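Local structure of IroE protein (Escherichia coli, 2GZS) at residues 88-93 / 148-153; 46-51 / 144-149; 9-14 / 32-37; 42-47 / 68-73. The protein hydrolyses the trilactone of enterobactin and its C-glucosylated forms, preferring the iron-free siderophores and usually cutting once to give linear trimers. All coordinates share one frame; numbering follows the deposited sequence.

Interaction 1. Residues 88-93 / 148-153. With DFP (diisopropyl phosphonate), chain B.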
loop_
_atom_site.group_PDB
_atom_site.type_symbol
_atom_site.label_atom_id
_atom_site.label_comp_id
_atom_site.label_asym_id
_atom_site.label_seq_id
_atom_site.Cartn_x
_atom_site.Cartn_y
_atom_site.Cartn_z
ATOM N N ASN A 88 -9.025 3.652 14.875
ATOM C CA ASN A 88 -10.424 3.710 14.487
ATOM C C ASN A 88 -10.633 4.011 13.007
ATOM O O ASN A 88 -11.406 3.424 12.266
ATOM C CB ASN A 88 -11.143 4.810 15.253
ATOM C CG ASN A 88 -11.220 4.607 16.746
ATOM O OD1 ASN A 88 -11.042 3.476 17.176
ATOM N ND2 ASN A 88 -11.497 5.716 17.422
ATOM N N SER A 89 -9.892 5.048 12.559
ATOM C CA SER A 89 -10.100 5.498 11.180
ATOM C C SER A 89 -9.653 4.457 10.174
ATOM O O SER A 89 -10.276 4.203 9.151
ATOM C CB SER A 89 -9.362 6.811 10.889
ATOM O OG SER A 89 -9.864 7.872 11.704
ATOM N N ARG A 90 -8.503 3.774 10.438
ATOM C CA ARG A 90 -8.042 2.814 9.465
ATOM C C ARG A 90 -8.925 1.556 9.359
ATOM O O ARG A 90 -9.065 0.957 8.314
ATOM C CB ARG A 90 -6.571 2.461 9.782
ATOM C CG ARG A 90 -6.437 1.505 10.961
ATOM C CD ARG A 90 -4.962 1.445 11.409
ATOM N NE ARG A 90 -4.222 0.595 10.500
ATOM C CZ ARG A 90 -4.150 -0.709 10.378
ATOM N NH1 ARG A 90 -4.932 -1.371 11.298
ATOM N NH2 ARG A 90 -3.429 -1.354 9.501
ATOM N N ALA A 91 -9.520 1.203 10.534
ATOM C CA ALA A 91 -10.434 0.050 10.489
ATOM C C ALA A 91 -11.646 0.324 9.568
ATOM O O ALA A 91 -12.074 -0.649 9.009
ATOM C CB ALA A 91 -10.994 -0.236 11.877
ATOM N N TYR A 92 -12.014 1.588 9.495
ATOM C CA TYR A 92 -13.102 1.956 8.561
ATOM C C TYR A 92 -12.595 2.051 7.123
ATOM O O TYR A 92 -13.096 1.442 6.199
ATOM C CB TYR A 92 -13.731 3.274 8.995
ATOM C CG TYR A 92 -14.985 3.515 8.137
ATOM C CD1 TYR A 92 -16.120 2.716 8.202
ATOM C CD2 TYR A 92 -15.013 4.557 7.242
ATOM C CE1 TYR A 92 -17.246 2.980 7.380
ATOM C CE2 TYR A 92 -16.075 4.854 6.412
ATOM C CZ TYR A 92 -17.183 4.038 6.507
ATOM O OH TYR A 92 -18.268 4.326 5.689
ATOM N N ASP A 93 -11.529 2.909 6.988
ATOM C CA ASP A 93 -11.116 3.205 5.603
ATOM C C ASP A 93 -10.569 2.072 4.817
ATOM O O ASP A 93 -10.634 2.031 3.580
ATOM C CB ASP A 93 -10.021 4.285 5.655
ATOM C CG ASP A 93 -10.476 5.681 5.981
ATOM O OD1 ASP A 93 -11.681 5.968 5.748
ATOM O OD2 ASP A 93 -9.675 6.501 6.457
ATOM N N HIS A 148 -0.468 -2.902 5.050
ATOM C CA HIS A 148 -0.267 -4.070 5.920
ATOM C C HIS A 148 -1.496 -4.299 6.811
ATOM O O HIS A 148 -2.048 -3.376 7.340
ATOM C CB HIS A 148 0.972 -3.783 6.819
ATOM C CG HIS A 148 1.266 -4.826 7.871
ATOM N ND1 HIS A 148 0.788 -4.692 9.161
ATOM C CD2 HIS A 148 1.970 -5.974 7.796
ATOM C CE1 HIS A 148 1.223 -5.754 9.833
ATOM N NE2 HIS A 148 1.931 -6.562 9.078
ATOM N N SER A 149 -1.777 -5.605 6.925
ATOM C CA SER A 149 -2.860 -6.032 7.879
ATOM C C SER A 149 -4.193 -5.515 7.336
ATOM O O SER A 149 -4.491 -5.919 6.206
ATOM C CB SER A 149 -2.484 -5.632 9.305
ATOM O OG SER A 149 -3.453 -6.348 10.192
ATOM N N TYR A 150 -4.954 -4.657 8.039
ATOM C CA TYR A 150 -6.105 -4.086 7.326
ATOM C C TYR A 150 -5.661 -3.389 6.041
ATOM O O TYR A 150 -6.391 -3.423 5.050
ATOM C CB TYR A 150 -6.852 -3.103 8.221
ATOM C CG TYR A 150 -7.804 -3.649 9.293
ATOM C CD1 TYR A 150 -8.460 -4.852 9.032
ATOM C CD2 TYR A 150 -7.996 -2.947 10.449
ATOM C CE1 TYR A 150 -9.319 -5.322 10.021
ATOM C CE2 TYR A 150 -8.877 -3.410 11.438
ATOM C CZ TYR A 150 -9.496 -4.600 11.164
ATOM O OH TYR A 150 -10.390 -5.099 12.099
ATOM N N GLY A 151 -4.477 -2.786 6.057
ATOM C CA GLY A 151 -3.976 -2.146 4.823
ATOM C C GLY A 151 -3.784 -3.190 3.748
ATOM O O GLY A 151 -3.981 -2.917 2.559
ATOM N N GLY A 152 -3.423 -4.443 4.090
ATOM C CA GLY A 152 -3.258 -5.480 3.080
ATOM C C GLY A 152 -4.599 -5.891 2.463
ATOM O O GLY A 152 -4.677 -6.202 1.262
ATOM N N LEU A 153 -5.667 -5.865 3.297
ATOM C CA LEU A 153 -6.995 -6.096 2.737
ATOM C C LEU A 153 -7.390 -4.994 1.726
ATOM O O LEU A 153 -7.947 -5.312 0.656
ATOM C CB LEU A 153 -8.112 -6.111 3.818
ATOM C CG LEU A 153 -7.831 -7.191 4.882
ATOM C CD1 LEU A 153 -8.944 -7.115 5.943
ATOM C CD2 LEU A 153 -7.766 -8.572 4.231
HETATM C C1 DFP B . -2.130 -6.379 13.071
HETATM C C2 DFP B . -2.705 -6.408 14.489
HETATM C C3 DFP B . -0.652 -6.021 13.047
HETATM C "C1'" DFP B . -6.415 -6.549 11.640
HETATM C "C2'" DFP B . -6.493 -7.546 10.521
HETATM C "C3'" DFP B . -7.130 -7.178 12.884
HETATM P P DFP B . -3.998 -5.472 11.350
HETATM O O1P DFP B . -2.861 -5.299 12.406
HETATM O O2P DFP B . -5.074 -6.400 12.040
HETATM O O3P DFP B . -4.582 -4.148 10.883
#
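The guanidinium of Arg90 and the ring of Tyr150 meet where their side chains cross at about a right angle, with the two flat groups 30° apart. NH1 of Arg90 comes to 3.5 Å from CD2 of Tyr150. On the same ring, CE2 is met by the methyl CB of Ala91 at 3.8 Å, so consecutive residues of helix 87-93 touch it. The Arg90 chain bends at chi3 (-78°), placing NE, whose salt bridge to Asp50 OD1 gives the guanidinium a partner besides the inhibitor. The guanidinium turns its edge toward the phosphonyl oxygen O3P of that inhibitor: NH1 donates to O3P over 2.8 Å, while the bond from NH2 to the same oxygen is weak. A third donor, the backbone N of Tyr150, reaches O3P over 2.9 Å and is nearly straight at 171°. Phosphorus is bonded to OG of Ser149, 1.6 Å away, the active-site serine in the nucleophile elbow of an alpha/beta-hydrolase fold. The chain turns sharply from strand 143-148 into helix 150-161, and Ser149 adopts a positive phi. Two clear N-H donors and a weaker third on one oxygen are consistent with an oxyanion hole in which an arginine side chain takes part. Over the face of the Tyr150 ring lies C1' of one isopropyl group, 3.5 Å above the centre. The other isopropyl group brings C3 to the edge of the His148 ring, 3.7 Å from CE1.

Interaction 2. Residues 46-51 / 144-149. With DFP (diisopropyl phosphonate), chain B.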
loop_
_atom_site.group_PDB
_atom_site.type_symbol
_atom_site.label_atom_id
_atom_site.label_comp_id
_atom_site.label_asym_id
_atom_site.label_seq_id
_atom_site.Cartn_x
_atom_site.Cartn_y
_atom_site.Cartn_z
ATOM N N LEU A 46 5.157 5.127 -4.966
ATOM C CA LEU A 46 4.504 4.095 -4.148
ATOM C C LEU A 46 3.659 4.826 -3.099
ATOM O O LEU A 46 4.205 5.615 -2.330
ATOM C CB LEU A 46 5.578 3.219 -3.525
ATOM C CG LEU A 46 4.984 2.014 -2.731
ATOM C CD1 LEU A 46 4.108 1.081 -3.532
ATOM C CD2 LEU A 46 6.138 1.253 -2.086
ATOM N N TYR A 47 2.356 4.556 -3.106
ATOM C CA TYR A 47 1.391 5.060 -2.151
ATOM C C TYR A 47 1.291 4.067 -0.975
ATOM O O TYR A 47 1.153 2.860 -1.305
ATOM C CB TYR A 47 0.021 5.218 -2.830
ATOM C CG TYR A 47 -0.033 6.430 -3.774
ATOM C CD1 TYR A 47 -0.596 7.617 -3.325
ATOM C CD2 TYR A 47 0.512 6.293 -5.033
ATOM C CE1 TYR A 47 -0.655 8.757 -4.160
ATOM C CE2 TYR A 47 0.447 7.427 -5.854
ATOM C CZ TYR A 47 -0.121 8.587 -5.413
ATOM O OH TYR A 47 -0.149 9.695 -6.281
HETATM N N MSE A 48 1.436 4.532 0.234
HETATM C CA MSE A 48 1.592 3.640 1.375
HETATM C C MSE A 48 0.609 4.003 2.477
HETATM O O MSE A 48 0.538 5.132 2.935
HETATM C CB MSE A 48 3.043 3.802 1.922
HETATM C CG MSE A 48 4.019 3.454 0.742
HETATM SE SE MSE A 48 5.870 3.297 1.345
HETATM C CE MSE A 48 5.283 4.873 2.233
ATOM N N LEU A 49 -0.178 2.966 2.872
ATOM C CA LEU A 49 -1.106 3.235 3.973
ATOM C C LEU A 49 -0.398 3.262 5.342
ATOM O O LEU A 49 0.802 3.009 5.463
ATOM C CB LEU A 49 -2.173 2.140 3.975
ATOM C CG LEU A 49 -2.965 1.974 2.664
ATOM C CD1 LEU A 49 -4.217 1.097 2.933
ATOM C CD2 LEU A 49 -3.292 3.156 1.846
ATOM N N ASP A 50 -1.140 3.579 6.396
ATOM C CA ASP A 50 -0.549 3.782 7.713
ATOM C C ASP A 50 0.631 4.729 7.660
ATOM O O ASP A 50 1.706 4.443 8.186
ATOM C CB ASP A 50 -0.179 2.420 8.349
ATOM C CG ASP A 50 -1.436 1.599 8.651
ATOM O OD1 ASP A 50 -2.419 2.211 9.168
ATOM O OD2 ASP A 50 -1.334 0.383 8.380
ATOM N N GLY A 51 0.419 5.858 6.988
ATOM C CA GLY A 51 1.566 6.706 6.621
ATOM C C GLY A 51 2.256 7.246 7.814
ATOM O O GLY A 51 3.471 7.532 7.680
ATOM N N GLY A 144 2.474 2.312 -7.624
ATOM C CA GLY A 144 2.154 1.132 -6.757
ATOM C C GLY A 144 1.460 1.612 -5.498
ATOM O O GLY A 144 1.370 2.750 -5.119
ATOM N N LEU A 145 0.851 0.578 -4.834
ATOM C CA LEU A 145 0.066 0.744 -3.600
ATOM C C LEU A 145 0.535 -0.310 -2.593
ATOM O O LEU A 145 0.619 -1.476 -3.015
ATOM C CB LEU A 145 -1.427 0.574 -3.953
ATOM C CG LEU A 145 -2.354 0.650 -2.671
ATOM C CD1 LEU A 145 -2.389 2.060 -2.122
ATOM C CD2 LEU A 145 -3.739 0.215 -3.122
ATOM N N TRP A 146 0.774 0.038 -1.362
ATOM C CA TRP A 146 1.172 -0.906 -0.305
ATOM C C TRP A 146 0.332 -0.652 0.931
ATOM O O TRP A 146 0.030 0.461 1.324
ATOM C CB TRP A 146 2.694 -0.648 0.061
ATOM C CG TRP A 146 3.126 -1.464 1.277
ATOM C CD1 TRP A 146 3.655 -2.746 1.260
ATOM C CD2 TRP A 146 3.050 -1.047 2.660
ATOM N NE1 TRP A 146 3.886 -3.102 2.572
ATOM C CE2 TRP A 146 3.554 -2.136 3.449
ATOM C CE3 TRP A 146 2.603 0.132 3.297
ATOM C CZ2 TRP A 146 3.617 -2.044 4.862
ATOM C CZ3 TRP A 146 2.676 0.209 4.719
ATOM C CH2 TRP A 146 3.184 -0.886 5.436
ATOM N N GLY A 147 0.052 -1.811 1.620
ATOM C CA GLY A 147 -0.555 -1.737 2.953
ATOM C C GLY A 147 -0.371 -3.059 3.707
ATOM O O GLY A 147 -0.157 -4.069 3.058
ATOM N N HIS A 148 -0.468 -2.902 5.050
ATOM C CA HIS A 148 -0.267 -4.070 5.920
ATOM C C HIS A 148 -1.496 -4.299 6.811
ATOM O O HIS A 148 -2.048 -3.376 7.340
ATOM C CB HIS A 148 0.972 -3.783 6.819
ATOM C CG HIS A 148 1.266 -4.826 7.871
ATOM N ND1 HIS A 148 0.788 -4.692 9.161
ATOM C CD2 HIS A 148 1.970 -5.974 7.796
ATOM C CE1 HIS A 148 1.223 -5.754 9.833
ATOM N NE2 HIS A 148 1.931 -6.562 9.078
ATOM N N SER A 149 -1.777 -5.605 6.925
ATOM C CA SER A 149 -2.860 -6.032 7.879
ATOM C C SER A 149 -4.193 -5.515 7.336
ATOM O O SER A 149 -4.491 -5.919 6.206
ATOM C CB SER A 149 -2.484 -5.632 9.305
ATOM O OG SER A 149 -3.453 -6.348 10.192
HETATM C C1 DFP B . -2.130 -6.379 13.071
HETATM C C2 DFP B . -2.705 -6.408 14.489
HETATM C C3 DFP B . -0.652 -6.021 13.047
HETATM C "C1'" DFP B . -6.415 -6.549 11.640
HETATM C "C2'" DFP B . -6.493 -7.546 10.521
HETATM C "C3'" DFP B . -7.130 -7.178 12.884
HETATM P P DFP B . -3.998 -5.472 11.350
HETATM O O1P DFP B . -2.861 -5.299 12.406
HETATM O O2P DFP B . -5.074 -6.400 12.040
HETATM O O3P DFP B . -4.582 -4.148 10.883
HETATM O O HOH W 1 -0.422 -0.303 5.985
#
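Strands 46-48 and 144-148 run parallel with a 25° angle between their directions, and Tyr47 N to Gly144 O, Trp146 N to Tyr47 O and Leu49 N to Trp146 O form the ladder of hydrogen bonds. This is the middle of the alpha/beta-hydrolase sheet, where strand 143-148 leads into the nucleophile elbow at Ser149. The bond from Tyr47 N to Gly144 O is almost straight at 177°, although the donor stands above the carbonyl plane. Leu46, Met48 and Trp146 share one face of the sheet. Here CD1 of Leu46 lies 3.3 Å from C of Gly144, close on the backbone of a residue without a side chain. CG of Trp146 is anti to its backbone N (chi1 172°); further out, CE3 of the indole lies 3.9 Å from CB of the selenomethionine Met48. CZ3 of Trp146 comes to 3.5 Å from Leu49 O, which lies at the ring edge. Helix 247-262 covers this face. On the other, CD1 of Leu145 packs against CB of Tyr47 at 4.0 Å and against CD2 of Leu49, beneath helix 150-161, while the Tyr47 hydroxyl bonds to Glu133. Further along, Asp50 carries a salt bridge from Arg90 through OD1. Its other oxygen, OD2, accepts a bond of 2.7 Å from a water, which in turn accepts from His148 N at 2.8 Å.

Interaction 3. Residues 9-14 / 32-37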
loop_
_atom_site.group_PDB
_atom_site.type_symbol
_atom_site.label_atom_id
_atom_site.label_comp_id
_atom_site.label_asym_id
_atom_site.label_seq_id
_atom_site.Cartn_x
_atom_site.Cartn_y
_atom_site.Cartn_z
ATOM N N VAL A 9 19.434 14.221 2.943
ATOM C CA VAL A 9 20.179 14.620 1.761
ATOM C C VAL A 9 19.688 13.902 0.537
ATOM O O VAL A 9 19.953 14.257 -0.605
ATOM C CB VAL A 9 21.687 14.343 1.969
ATOM C CG1 VAL A 9 22.300 15.336 2.902
ATOM C CG2 VAL A 9 21.889 12.920 2.526
ATOM N N PHE A 10 18.933 12.773 0.658
ATOM C CA PHE A 10 18.554 11.987 -0.478
ATOM C C PHE A 10 17.183 12.364 -1.098
ATOM O O PHE A 10 16.937 12.061 -2.235
ATOM C CB PHE A 10 18.492 10.505 0.003
ATOM C CG PHE A 10 19.905 9.924 0.267
ATOM C CD1 PHE A 10 20.729 9.654 -0.788
ATOM C CD2 PHE A 10 20.271 9.725 1.593
ATOM C CE1 PHE A 10 22.001 9.121 -0.512
ATOM C CE2 PHE A 10 21.531 9.213 1.885
ATOM C CZ PHE A 10 22.359 8.970 0.815
ATOM N N TYR A 11 16.361 13.005 -0.280
ATOM C CA TYR A 11 14.941 13.227 -0.600
ATOM C C TYR A 11 14.465 14.516 0.060
ATOM O O TYR A 11 14.964 14.935 1.086
ATOM C CB TYR A 11 14.067 12.108 0.011
ATOM C CG TYR A 11 13.788 10.879 -0.769
ATOM C CD1 TYR A 11 14.752 9.885 -0.960
ATOM C CD2 TYR A 11 12.541 10.657 -1.379
ATOM C CE1 TYR A 11 14.579 8.716 -1.683
ATOM C CE2 TYR A 11 12.354 9.484 -2.104
ATOM C CZ TYR A 11 13.330 8.508 -2.261
ATOM O OH TYR A 11 13.131 7.357 -2.985
ATOM N N HIS A 12 13.470 15.176 -0.528
ATOM C CA HIS A 12 12.828 16.332 0.088
ATOM C C HIS A 12 11.340 16.017 0.299
ATOM O O HIS A 12 10.765 15.256 -0.435
ATOM C CB HIS A 12 12.919 17.604 -0.756
ATOM C CG HIS A 12 12.544 17.617 -2.186
ATOM N ND1 HIS A 12 13.281 17.041 -3.178
ATOM C CD2 HIS A 12 11.467 18.164 -2.825
ATOM C CE1 HIS A 12 12.744 17.204 -4.380
ATOM N NE2 HIS A 12 11.636 17.881 -4.148
ATOM N N PHE A 13 10.785 16.661 1.281
ATOM C CA PHE A 13 9.440 16.254 1.722
ATOM C C PHE A 13 8.488 17.423 1.764
ATOM O O PHE A 13 8.863 18.542 2.058
ATOM C CB PHE A 13 9.563 15.763 3.161
ATOM C CG PHE A 13 10.451 14.567 3.319
ATOM C CD1 PHE A 13 9.905 13.308 3.336
ATOM C CD2 PHE A 13 11.841 14.763 3.437
ATOM C CE1 PHE A 13 10.751 12.224 3.484
ATOM C CE2 PHE A 13 12.662 13.657 3.585
ATOM C CZ PHE A 13 12.121 12.396 3.593
ATOM N N SER A 14 7.207 17.112 1.524
ATOM C CA SER A 14 6.191 18.106 1.841
ATOM C C SER A 14 5.007 17.399 2.475
ATOM O O SER A 14 4.946 16.150 2.392
ATOM C CB SER A 14 5.855 18.914 0.583
ATOM O OG SER A 14 5.471 18.057 -0.445
ATOM N N ALA A 32 7.489 12.333 -0.430
ATOM C CA ALA A 32 8.932 12.304 -0.410
ATOM C C ALA A 32 9.395 12.180 -1.848
ATOM O O ALA A 32 9.127 11.198 -2.517
ATOM C CB ALA A 32 9.493 11.159 0.459
ATOM N N VAL A 33 10.122 13.216 -2.353
ATOM C CA VAL A 33 10.573 13.248 -3.742
ATOM C C VAL A 33 12.097 13.065 -3.757
ATOM O O VAL A 33 12.755 13.772 -2.966
ATOM C CB VAL A 33 10.231 14.586 -4.417
ATOM C CG1 VAL A 33 10.752 14.628 -5.827
ATOM C CG2 VAL A 33 8.706 14.854 -4.445
ATOM N N PRO A 34 12.637 12.193 -4.566
ATOM C CA PRO A 34 14.101 12.012 -4.598
ATOM C C PRO A 34 14.807 13.323 -4.998
ATOM O O PRO A 34 14.275 14.104 -5.773
ATOM C CB PRO A 34 14.298 10.966 -5.663
ATOM C CG PRO A 34 12.974 10.206 -5.717
ATOM C CD PRO A 34 11.943 11.289 -5.524
ATOM N N ASN A 35 15.981 13.509 -4.410
ATOM C CA ASN A 35 16.806 14.656 -4.823
ATOM C C ASN A 35 17.676 14.303 -5.986
ATOM O O ASN A 35 18.329 15.204 -6.515
ATOM C CB ASN A 35 17.665 15.089 -3.631
ATOM C CG ASN A 35 16.873 15.857 -2.621
ATOM O OD1 ASN A 35 15.672 16.136 -2.836
ATOM N ND2 ASN A 35 17.470 16.283 -1.515
ATOM N N THR A 36 17.761 13.040 -6.347
ATOM C CA THR A 36 18.458 12.675 -7.598
ATOM C C THR A 36 17.436 12.786 -8.714
ATOM O O THR A 36 16.204 12.647 -8.585
ATOM C CB THR A 36 19.135 11.334 -7.380
ATOM O OG1 THR A 36 18.234 10.306 -6.970
ATOM C CG2 THR A 36 20.038 11.457 -6.133
ATOM N N THR A 37 17.930 13.110 -9.895
ATOM C CA THR A 37 17.068 13.425 -11.051
ATOM C C THR A 37 16.269 12.213 -11.541
ATOM O O THR A 37 16.759 11.092 -11.497
ATOM C CB THR A 37 17.982 14.050 -12.121
ATOM O OG1 THR A 37 18.438 15.319 -11.588
ATOM C CG2 THR A 37 17.270 14.350 -13.425
HETATM O O HOH W 2 17.742 10.196 -4.166
#
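Tyr11 and His12 pair with Pro34 and Val33 in the antiparallel beta hairpin of strands 11-19 and 26-34, at the sheet edge. His12 and Val33 form a hydrogen-bonded pair, N to O both ways at 2.9 Å. Past Pro34, which has no N-H to give, Asn35 N donates to Phe10 O over 2.8 Å; that oxygen also accepts from a water bonded to Thr36 OG1. The side-chain amide of Asn35 is used at both atoms: ND2 makes a weak bond to Val9 O, and OD1 accepts from His12 ND1. CA of Pro34 sits over the centre of the Tyr11 ring, a CH-pi contact 3.9 Å from the centroid, and the hydroxyl bonds to Pro72 O. An alanine in place of Tyr11 would probably leave Pro34 CA without its ring and Pro72 O without this donor. CG of His12, between the backbone N and carbonyl carbon (chi1 50°), sets the ring beside Val33, whose CB covers one face. ND1 of His12 lies 2.6 Å from Asn35 OD1, which is close to the ring plane.

Interaction 4. Residues 42-47 / 68-73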
loop_
_atom_site.group_PDB
_atom_site.type_symbol
_atom_site.label_atom_id
_atom_site.label_comp_id
_atom_site.label_asym_id
_atom_site.label_seq_id
_atom_site.Cartn_x
_atom_site.Cartn_y
_atom_site.Cartn_z
ATOM N N GLY A 42 10.166 9.177 -15.885
ATOM C CA GLY A 42 9.534 9.631 -14.630
ATOM C C GLY A 42 9.890 8.712 -13.457
ATOM O O GLY A 42 10.393 7.616 -13.615
ATOM N N TYR A 43 9.608 9.266 -12.258
ATOM C CA TYR A 43 9.814 8.469 -11.058
ATOM C C TYR A 43 8.721 7.382 -10.902
ATOM O O TYR A 43 7.587 7.714 -11.221
ATOM C CB TYR A 43 9.763 9.341 -9.837
ATOM C CG TYR A 43 10.800 10.445 -9.613
ATOM C CD1 TYR A 43 12.111 10.105 -9.350
ATOM C CD2 TYR A 43 10.301 11.749 -9.644
ATOM C CE1 TYR A 43 13.040 11.148 -9.138
ATOM C CE2 TYR A 43 11.215 12.787 -9.416
ATOM C CZ TYR A 43 12.507 12.419 -9.187
ATOM O OH TYR A 43 13.354 13.510 -8.963
ATOM N N PRO A 44 9.135 6.207 -10.457
ATOM C CA PRO A 44 8.083 5.276 -9.941
ATOM C C PRO A 44 7.488 5.946 -8.723
ATOM O O PRO A 44 8.102 6.818 -8.115
ATOM C CB PRO A 44 8.872 4.074 -9.500
ATOM C CG PRO A 44 10.244 4.189 -10.071
ATOM C CD PRO A 44 10.448 5.650 -10.280
ATOM N N ILE A 45 6.269 5.487 -8.292
ATOM C CA ILE A 45 5.712 6.143 -7.121
ATOM C C ILE A 45 4.959 5.093 -6.288
ATOM O O ILE A 45 4.260 4.284 -6.920
ATOM C CB ILE A 45 4.773 7.323 -7.501
ATOM C CG1 ILE A 45 4.257 8.101 -6.286
ATOM C CG2 ILE A 45 3.628 6.870 -8.440
ATOM C CD1 ILE A 45 3.518 9.417 -6.660
ATOM N N LEU A 46 5.157 5.127 -4.966
ATOM C CA LEU A 46 4.504 4.095 -4.148
ATOM C C LEU A 46 3.659 4.826 -3.099
ATOM O O LEU A 46 4.205 5.615 -2.330
ATOM C CB LEU A 46 5.578 3.219 -3.525
ATOM C CG LEU A 46 4.984 2.014 -2.731
ATOM C CD1 LEU A 46 4.108 1.081 -3.532
ATOM C CD2 LEU A 46 6.138 1.253 -2.086
ATOM N N TYR A 47 2.356 4.556 -3.106
ATOM C CA TYR A 47 1.391 5.060 -2.151
ATOM C C TYR A 47 1.291 4.067 -0.975
ATOM O O TYR A 47 1.153 2.860 -1.305
ATOM C CB TYR A 47 0.021 5.218 -2.830
ATOM C CG TYR A 47 -0.033 6.430 -3.774
ATOM C CD1 TYR A 47 -0.596 7.617 -3.325
ATOM C CD2 TYR A 47 0.512 6.293 -5.033
ATOM C CE1 TYR A 47 -0.655 8.757 -4.160
ATOM C CE2 TYR A 47 0.447 7.427 -5.854
ATOM C CZ TYR A 47 -0.121 8.587 -5.413
ATOM O OH TYR A 47 -0.149 9.695 -6.281
ATOM N N GLU A 68 20.272 3.939 -5.009
ATOM C CA GLU A 68 21.259 3.190 -5.798
ATOM C C GLU A 68 20.670 2.739 -7.106
ATOM O O GLU A 68 21.341 2.426 -8.085
ATOM C CB GLU A 68 21.762 1.929 -5.052
ATOM C CG GLU A 68 22.611 2.176 -3.803
ATOM C CD GLU A 68 23.958 2.836 -4.031
ATOM O OE1 GLU A 68 24.662 2.425 -4.979
ATOM O OE2 GLU A 68 24.331 3.757 -3.282
ATOM N N LYS A 69 19.346 2.606 -7.167
ATOM C CA LYS A 69 18.630 2.159 -8.337
ATOM C C LYS A 69 17.774 3.312 -8.817
ATOM O O LYS A 69 18.354 4.398 -9.017
ATOM C CB LYS A 69 17.844 0.865 -8.018
ATOM C CG LYS A 69 18.875 -0.276 -7.926
ATOM C CD LYS A 69 18.563 -1.295 -6.847
ATOM C CE LYS A 69 19.327 -2.600 -7.010
ATOM N NZ LYS A 69 20.289 -2.978 -5.938
ATOM N N THR A 70 16.494 3.176 -9.010
ATOM C CA THR A 70 15.610 4.260 -9.417
ATOM C C THR A 70 14.744 4.710 -8.239
ATOM O O THR A 70 13.678 4.120 -8.058
ATOM C CB THR A 70 14.718 3.774 -10.568
ATOM O OG1 THR A 70 15.588 3.333 -11.639
ATOM C CG2 THR A 70 13.887 4.895 -11.169
ATOM N N PRO A 71 15.132 5.643 -7.408
ATOM C CA PRO A 71 14.381 5.951 -6.174
ATOM C C PRO A 71 12.999 6.426 -6.554
ATOM O O PRO A 71 12.743 7.215 -7.466
ATOM C CB PRO A 71 15.212 7.008 -5.426
ATOM C CG PRO A 71 16.008 7.655 -6.520
ATOM C CD PRO A 71 16.338 6.528 -7.493
ATOM N N PRO A 72 12.001 5.902 -5.804
ATOM C CA PRO A 72 10.627 6.323 -6.082
ATOM C C PRO A 72 10.193 7.563 -5.322
ATOM O O PRO A 72 10.724 7.830 -4.240
ATOM C CB PRO A 72 9.816 5.084 -5.545
ATOM C CG PRO A 72 10.651 4.667 -4.366
ATOM C CD PRO A 72 12.087 4.833 -4.776
ATOM N N VAL A 73 9.164 8.220 -5.865
ATOM C CA VAL A 73 8.362 9.092 -5.007
ATOM C C VAL A 73 7.577 8.245 -3.970
ATOM O O VAL A 73 7.051 7.189 -4.379
ATOM C CB VAL A 73 7.418 9.958 -5.830
ATOM C CG1 VAL A 73 6.445 10.815 -5.054
ATOM C CG2 VAL A 73 8.291 10.916 -6.725
#
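Strand 43-48 of the central sheet is joined here by the incoming end of strand 73-79, its parallel neighbour, which Val73 opens after a loop rich in proline. Two backbone bonds bracket the bridge between Ile45 and Val73: Val73 N donates to Pro44 O, and Leu46 N donates to Val73 O, each over 2.9 Å. CA of Ile45 also lies 3.2 Å from Val73 O, a CA-H...O contact. The side chains of Ile45 and Val73 run side by side and point the same way. With CG1 of Val73 anti to its backbone N (chi1 175°), this methyl meets CD1 of Ile45 at 3.6 Å. The other methyl, CG2, approaches CD2 of Tyr43 at 3.6 Å, the two side chains crossing at about a right angle. On the same ring CD1 comes to 3.5 Å from Pro71 O, and the hydroxyl at its end bonds to Thr36 O. The side chains of Pro44 and Thr70 also cross at about a right angle, with CD of Pro44 3.6 Å from the Thr70 methyl CG2; CB of Pro44 faces CB of Pro72 at 4.2 Å. An alanine in place of Pro44 would probably open a gap beside the Thr70 methyl, leaving that residue freer to shift. Helix 247-262 packs on Pro72 and Leu46. Strand 43-48, helices 51-57 and 60-66 and strand 73-79 follow in chain order, the beta-alpha-beta crossover common in alpha/beta-hydrolase sheets.

Interactions 2 and 4 share Leu46 and Tyr47 and place strand 43-48 between its two parallel neighbours, both contacts buried and built from backbone bonds and apolar side chains. Interaction 1 follows from interaction 2 at the end of strand 143-148; the salt bridge between Arg90 and Asp50 ties them, and both touch the inhibitor. Among the buried contacts, interaction 1 is the most polar, with charge and N-H groups gathered at the inhibitor. Interaction 3, partly exposed at the sheet edge with centres about 28 Å from interaction 1, uses polar side chains to join the open end of a hairpin. It touches interaction 4 through the tyrosine hydroxyls of Tyr11 and Tyr43, each bonded to a backbone oxygen of the other contact.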